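Local coordinates for protein phosphodiesterase (Candida albicans, PDB 6CPU) that belongs to the phosphodiesterases of the HD superfamily, a mostly helical fold that holds a zinc ion and a magnesium ion here, at residues Leu470-Ser473 against Ala474-Ala477; Val303-Pro306 against Lys307-Tyr310. One frame throughout, in Å; residues are numbered along the deposited sequence.

Contact 1 (Leu470-Ser473 against Ala474-Ala477); sequences LRVS and AQWA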
ATOM      1  N   LEU A 470      10.090  20.256   5.675  1.00 37.65           N
ATOM      2  CA  LEU A 470      10.830  20.408   4.427  1.00 37.58           C
ATOM      3  C   LEU A 470      11.726  19.242   4.017  1.00 37.39           C
ATOM      4  O   LEU A 470      11.685  18.824   2.860  1.00 37.65           O
ATOM      5  CB  LEU A 470      11.666  21.696   4.487  1.00 39.53           C
ATOM      6  CG  LEU A 470      12.409  22.140   3.226  1.00 41.13           C
ATOM      7  CD1 LEU A 470      11.477  22.263   2.028  1.00 41.91           C
ATOM      8  CD2 LEU A 470      13.107  23.469   3.494  1.00 41.85           C
ATOM      9  N   ARG A 471      12.536  18.722   4.939  1.00 35.91           N
ATOM     10  CA  ARG A 471      13.492  17.673   4.592  1.00 35.86           C
ATOM     11  C   ARG A 471      12.784  16.392   4.130  1.00 34.54           C
ATOM     12  O   ARG A 471      13.179  15.774   3.134  1.00 35.03           O
ATOM     13  CB  ARG A 471      14.387  17.351   5.786  1.00 38.21           C
ATOM     14  CG  ARG A 471      15.625  16.535   5.442  1.00 38.79           C
ATOM     15  CD  ARG A 471      16.440  16.273   6.703  1.00 40.77           C
ATOM     16  NE  ARG A 471      15.612  15.589   7.693  1.00 42.72           N
ATOM     17  CZ  ARG A 471      15.319  14.290   7.667  1.00 43.87           C
ATOM     18  NH1 ARG A 471      15.805  13.495   6.718  1.00 45.66           N
ATOM     19  NH2 ARG A 471      14.536  13.781   8.606  1.00 44.74           N
ATOM     20  N   VAL A 472      11.752  16.001   4.869  1.00 35.37           N
ATOM     21  CA  VAL A 472      10.974  14.800   4.546  1.00 34.92           C
ATOM     22  C   VAL A 472      10.188  15.032   3.258  1.00 34.71           C
ATOM     23  O   VAL A 472      10.069  14.132   2.426  1.00 31.76           O
ATOM     24  CB  VAL A 472      10.004  14.433   5.690  1.00 35.81           C
ATOM     25  CG1 VAL A 472       9.070  13.295   5.277  1.00 35.96           C
ATOM     26  CG2 VAL A 472      10.782  14.055   6.945  1.00 36.74           C
ATOM     27  N   SER A 473       9.650  16.244   3.108  1.00 34.46           N
ATOM     28  CA  SER A 473       8.873  16.606   1.926  1.00 33.44           C
ATOM     29  C   SER A 473       9.721  16.477   0.682  1.00 33.23           C
ATOM     30  O   SER A 473       9.247  15.999  -0.346  1.00 31.99           O
ATOM     31  CB  SER A 473       8.310  18.025   2.067  1.00 36.29           C
ATOM     32  OG  SER A 473       7.404  18.346   1.020  1.00 36.77           O
ATOM     33  N   ALA A 474      10.986  16.879   0.779  1.00 32.44           N
ATOM     34  CA  ALA A 474      11.915  16.783  -0.341  1.00 32.82           C
ATOM     35  C   ALA A 474      12.265  15.341  -0.693  1.00 32.07           C
ATOM     36  O   ALA A 474      12.435  15.020  -1.864  1.00 32.30           O
ATOM     37  CB  ALA A 474      13.194  17.554  -0.042  1.00 34.00           C
ATOM     38  N   GLN A 475      12.408  14.487   0.316  1.00 29.58           N
ATOM     39  CA  GLN A 475      12.708  13.064   0.077  1.00 28.43           C
ATOM     40  C   GLN A 475      11.592  12.425  -0.749  1.00 25.84           C
ATOM     41  O   GLN A 475      11.859  11.685  -1.683  1.00 27.30           O
ATOM     42  CB  GLN A 475      12.860  12.312   1.402  1.00 28.42           C
ATOM     43  CG  GLN A 475      14.135  12.637   2.164  1.00 29.51           C
ATOM     44  CD  GLN A 475      14.234  11.888   3.475  1.00 29.75           C
ATOM     45  OE1 GLN A 475      13.245  11.735   4.195  1.00 31.91           O
ATOM     46  NE2 GLN A 475      15.430  11.436   3.803  1.00 31.40           N
ATOM     47  N   TRP A 476      10.350  12.728  -0.393  1.00 25.31           N
ATOM     48  CA  TRP A 476       9.178  12.254  -1.143  1.00 26.51           C
ATOM     49  C   TRP A 476       9.173  12.781  -2.578  1.00 27.88           C
ATOM     50  O   TRP A 476       8.877  12.048  -3.509  1.00 28.20           O
ATOM     51  CB  TRP A 476       7.885  12.668  -0.444  1.00 26.10           C
ATOM     52  CG  TRP A 476       7.530  11.813   0.729  1.00 28.07           C
ATOM     53  CD1 TRP A 476       7.490  12.182   2.048  1.00 29.01           C
ATOM     54  CD2 TRP A 476       7.156  10.438   0.689  1.00 28.74           C
ATOM     55  NE1 TRP A 476       7.113  11.114   2.829  1.00 29.96           N
ATOM     56  CE2 TRP A 476       6.904  10.031   2.020  1.00 29.40           C
ATOM     57  CE3 TRP A 476       7.014   9.505  -0.343  1.00 29.21           C
ATOM     58  CZ2 TRP A 476       6.518   8.730   2.341  1.00 30.00           C
ATOM     59  CZ3 TRP A 476       6.624   8.208  -0.016  1.00 29.70           C
ATOM     60  CH2 TRP A 476       6.393   7.836   1.313  1.00 28.80           C
ATOM     61  N   ALA A 477       9.508  14.061  -2.753  1.00 28.69           N
ATOM     62  CA  ALA A 477       9.563  14.661  -4.084  1.00 29.34           C
ATOM     63  C   ALA A 477      10.532  13.926  -4.989  1.00 29.69           C
ATOM     64  O   ALA A 477      10.284  13.753  -6.184  1.00 28.66           O
ATOM     65  CB  ALA A 477       9.950  16.136  -3.990  1.00 31.47           C
TER
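Gln475 lies alongside Arg471, one turn on in the helix that runs from residue 470 to 495. Its CB sits 3.5 Å from Val472 O. CG is beside its own backbone N (chi1 -72°), which carries it back toward the preceding turn, 3.4 Å from Arg471 O. The rest of the chain is extended, so CD and the amide lead out next to the guanidinium. OE1 looks back over the Val472 backbone, 3.8 Å from Val472 CA. NE2 is 3.6 Å from Arg471 NH1. The amide and guanidinium planes stand 75° apart, so the two groups do not lie flat on each other. Each donor has its own acceptor elsewhere: Gln475 NE2 bonds to Pro512 O, and Arg471 NH1 to His513 O. Arg471 NE adds a salt bridge to Asp309 OD2.

Val472 and Trp476 form the next pair, also side by side. Val472 CG1 touches Trp476 CD1 at 3.8 Å, at the pyrrole part of the indole. The ring also packs edge-to-face with His223 and meets Phe273. The Trp476 side chain is about 9 Å from the zinc ion. The backbone keeps the regular i to i+4 bonding of an alpha helix. Trp476 N donates to Val472 O at 3.2 Å and 166°, and Ala477 N to Ser473 O at 3.1 Å. Ser473 OG turns to Asn465 O, while Ala474 packs against helix 515-521.

The neighbouring Gln475 and Arg471 donors thus serve consecutive carbonyls of the 512-513 segment. Polar bonding on this flank of the helix and apolar contact at Trp476 tie its first turns to several parts of the fold.

Contact 2 (Val303-Pro306 against Lys307-Tyr310); sequences VEDP and KLDY
From Asp305 to Leu308 the chain reverses in a type I beta turn, with Pro306 and Lys307 at its two corners. The bond that closes it, from Leu308 N to Asp305 O, is weak: it is straight but long, at 3.4 Å. A second bond reinforces the bend. Lys307 N donates to Asp305 OD1 at 3.0 Å, with an N-H...O angle of 160°, which makes an Asx turn over Asp305 to Lys307, within the beta turn. The turn belongs to the loop between helices 276-292 and 336-348.

The Asp305 side chain reaches this amide because CG lies anti to its backbone N (chi1 -172°), beside the carbonyl carbon. Lys307 N meets OD1 on the anti side, 32° out of the carboxylate plane. Lys307 CB also comes to 3.6 Å from Asp305 OD1. From there the lysine chain runs out extended, and NZ ends 6.3 Å from Asp305 OD1, too far for a salt bridge. Its ion pairs with Asp556 and Glu560 of helix 552-569 are long and weak.

Leu308 folds back over the start of the bend. It lies at about a right angle to the Asp305 side chain, and its CD1 is in plain contact with Asp305 CB at 3.8 Å. Val303, which is held to Gly216 by backbone hydrogen bonds, supplies the apolar partner of the leucine. Pro306 packs on Trp218. Beyond the turn, Asp309 OD1 takes the Tyr310 backbone N at 2.8 Å and also a bond from Ser219 OG. Leu308 CD1 meets one branch of the valine, 3.8 Å from Val303 CG1.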
ATOM      1  N   VAL A 303       4.014  13.548  19.474  1.00 36.20           N
ATOM      2  CA  VAL A 303       4.805  14.777  19.515  1.00 37.10           C
ATOM      3  C   VAL A 303       3.905  15.954  19.142  1.00 38.91           C
ATOM      4  O   VAL A 303       3.534  16.132  17.981  1.00 35.61           O
ATOM      5  CB  VAL A 303       6.028  14.692  18.586  1.00 37.99           C
ATOM      6  CG1 VAL A 303       6.807  16.000  18.589  1.00 38.77           C
ATOM      7  CG2 VAL A 303       6.931  13.538  19.005  1.00 37.59           C
ATOM      8  N   GLU A 304       3.547  16.747  20.146  1.00 39.91           N
ATOM      9  CA  GLU A 304       2.531  17.786  19.995  1.00 42.13           C
ATOM     10  C   GLU A 304       2.831  18.792  18.878  1.00 40.23           C
ATOM     11  O   GLU A 304       1.913  19.244  18.201  1.00 40.73           O
ATOM     12  CB  GLU A 304       2.346  18.527  21.326  1.00 45.72           C
ATOM     13  CG  GLU A 304       1.203  19.526  21.341  1.00 48.08           C
ATOM     14  CD  GLU A 304      -0.141  18.894  21.051  1.00 50.41           C
ATOM     15  OE1 GLU A 304      -0.457  17.850  21.661  1.00 54.62           O
ATOM     16  OE2 GLU A 304      -0.891  19.447  20.216  1.00 53.86           O
ATOM     17  N   ASP A 305       4.102  19.132  18.692  1.00 38.43           N
ATOM     18  CA  ASP A 305       4.500  20.171  17.744  1.00 40.92           C
ATOM     19  C   ASP A 305       4.786  19.572  16.367  1.00 39.48           C
ATOM     20  O   ASP A 305       5.819  18.935  16.170  1.00 38.77           O
ATOM     21  CB  ASP A 305       5.738  20.905  18.264  1.00 41.65           C
ATOM     22  CG  ASP A 305       6.102  22.134  17.433  1.00 42.75           C
ATOM     23  OD1 ASP A 305       5.703  22.238  16.250  1.00 40.11           O
ATOM     24  OD2 ASP A 305       6.813  23.005  17.971  1.00 41.15           O
ATOM     25  N   PRO A 306       3.897  19.822  15.391  1.00 41.44           N
ATOM     26  CA  PRO A 306       4.042  19.155  14.092  1.00 41.13           C
ATOM     27  C   PRO A 306       5.203  19.665  13.242  1.00 42.65           C
ATOM     28  O   PRO A 306       5.561  19.027  12.256  1.00 41.78           O
ATOM     29  CB  PRO A 306       2.710  19.461  13.401  1.00 41.23           C
ATOM     30  CG  PRO A 306       2.300  20.776  13.967  1.00 41.46           C
ATOM     31  CD  PRO A 306       2.772  20.777  15.397  1.00 40.52           C
ATOM     32  N   LYS A 307       5.802  20.795  13.619  1.00 42.39           N
ATOM     33  CA  LYS A 307       6.836  21.420  12.789  1.00 42.68           C
ATOM     34  C   LYS A 307       8.224  20.851  13.084  1.00 40.28           C
ATOM     35  O   LYS A 307       9.168  21.092  12.330  1.00 39.71           O
ATOM     36  CB  LYS A 307       6.797  22.952  12.949  1.00 45.61           C
ATOM     37  CG  LYS A 307       5.379  23.501  12.821  1.00 48.76           C
ATOM     38  CD  LYS A 307       5.274  25.018  12.781  1.00 52.16           C
ATOM     39  CE  LYS A 307       3.818  25.427  12.993  1.00 54.48           C
ATOM     40  NZ  LYS A 307       3.490  26.794  12.502  1.00 55.69           N
ATOM     41  N   LEU A 308       8.343  20.076  14.163  1.00 39.55           N
ATOM     42  CA  LEU A 308       9.627  19.505  14.561  1.00 39.62           C
ATOM     43  C   LEU A 308      10.085  18.442  13.579  1.00 41.38           C
ATOM     44  O   LEU A 308       9.264  17.723  13.014  1.00 42.41           O
ATOM     45  CB  LEU A 308       9.536  18.883  15.960  1.00 40.01           C
ATOM     46  CG  LEU A 308       9.241  19.832  17.123  1.00 39.80           C
ATOM     47  CD1 LEU A 308       9.074  19.059  18.421  1.00 39.30           C
ATOM     48  CD2 LEU A 308      10.346  20.865  17.253  1.00 40.50           C
ATOM     49  N   ASP A 309      11.394  18.336  13.384  1.00 40.35           N
ATOM     50  CA  ASP A 309      11.957  17.250  12.590  1.00 40.53           C
ATOM     51  C   ASP A 309      11.977  15.976  13.440  1.00 38.11           C
ATOM     52  O   ASP A 309      11.729  16.035  14.644  1.00 38.79           O
ATOM     53  CB  ASP A 309      13.370  17.599  12.114  1.00 42.22           C
ATOM     54  CG  ASP A 309      13.753  16.883  10.822  1.00 46.40           C
ATOM     55  OD1 ASP A 309      12.995  15.999  10.353  1.00 49.32           O
ATOM     56  OD2 ASP A 309      14.822  17.198  10.275  1.00 47.71           O
ATOM     57  N   TYR A 310      12.260  14.834  12.814  1.00 35.46           N
ATOM     58  CA  TYR A 310      12.319  13.552  13.528  1.00 33.05           C
ATOM     59  C   TYR A 310      13.562  13.408  14.397  1.00 33.13           C
ATOM     60  O   TYR A 310      14.692  13.585  13.935  1.00 32.84           O
ATOM     61  CB  TYR A 310      12.265  12.385  12.540  1.00 32.51           C
ATOM     62  CG  TYR A 310      12.445  11.035  13.186  1.00 30.83           C
ATOM     63  CD1 TYR A 310      11.518  10.554  14.109  1.00 30.75           C
ATOM     64  CD2 TYR A 310      13.540  10.237  12.875  1.00 31.39           C
ATOM     65  CE1 TYR A 310      11.678   9.311  14.702  1.00 30.10           C
ATOM     66  CE2 TYR A 310      13.710   8.994  13.462  1.00 31.55           C
ATOM     67  CZ  TYR A 310      12.771   8.539  14.370  1.00 29.28           C
ATOM     68  OH  TYR A 310      12.949   7.304  14.944  1.00 29.93           O
TER

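Contact 1 is a buried piece of regular helix, whereas contact 2 is a turn in a surface loop. They hold different elements, 15 Å apart between centres, yet they touch directly: Arg471 NE and Asp309 OD2 form a salt bridge of 3.1 Å. The loop of contact 2 is thereby fastened to the first turn of the helix in contact 1. Backbone bonds of helix spacing dominate contact 1, and its polar side-chain ends find partners elsewhere in the fold. In contact 2 a carboxylate bonds to the backbone within its own turn, and the apolar contact is small. Helix 552-569 borders both: Leu470 packs on it, while Lys307 approaches its acidic residues only loosely.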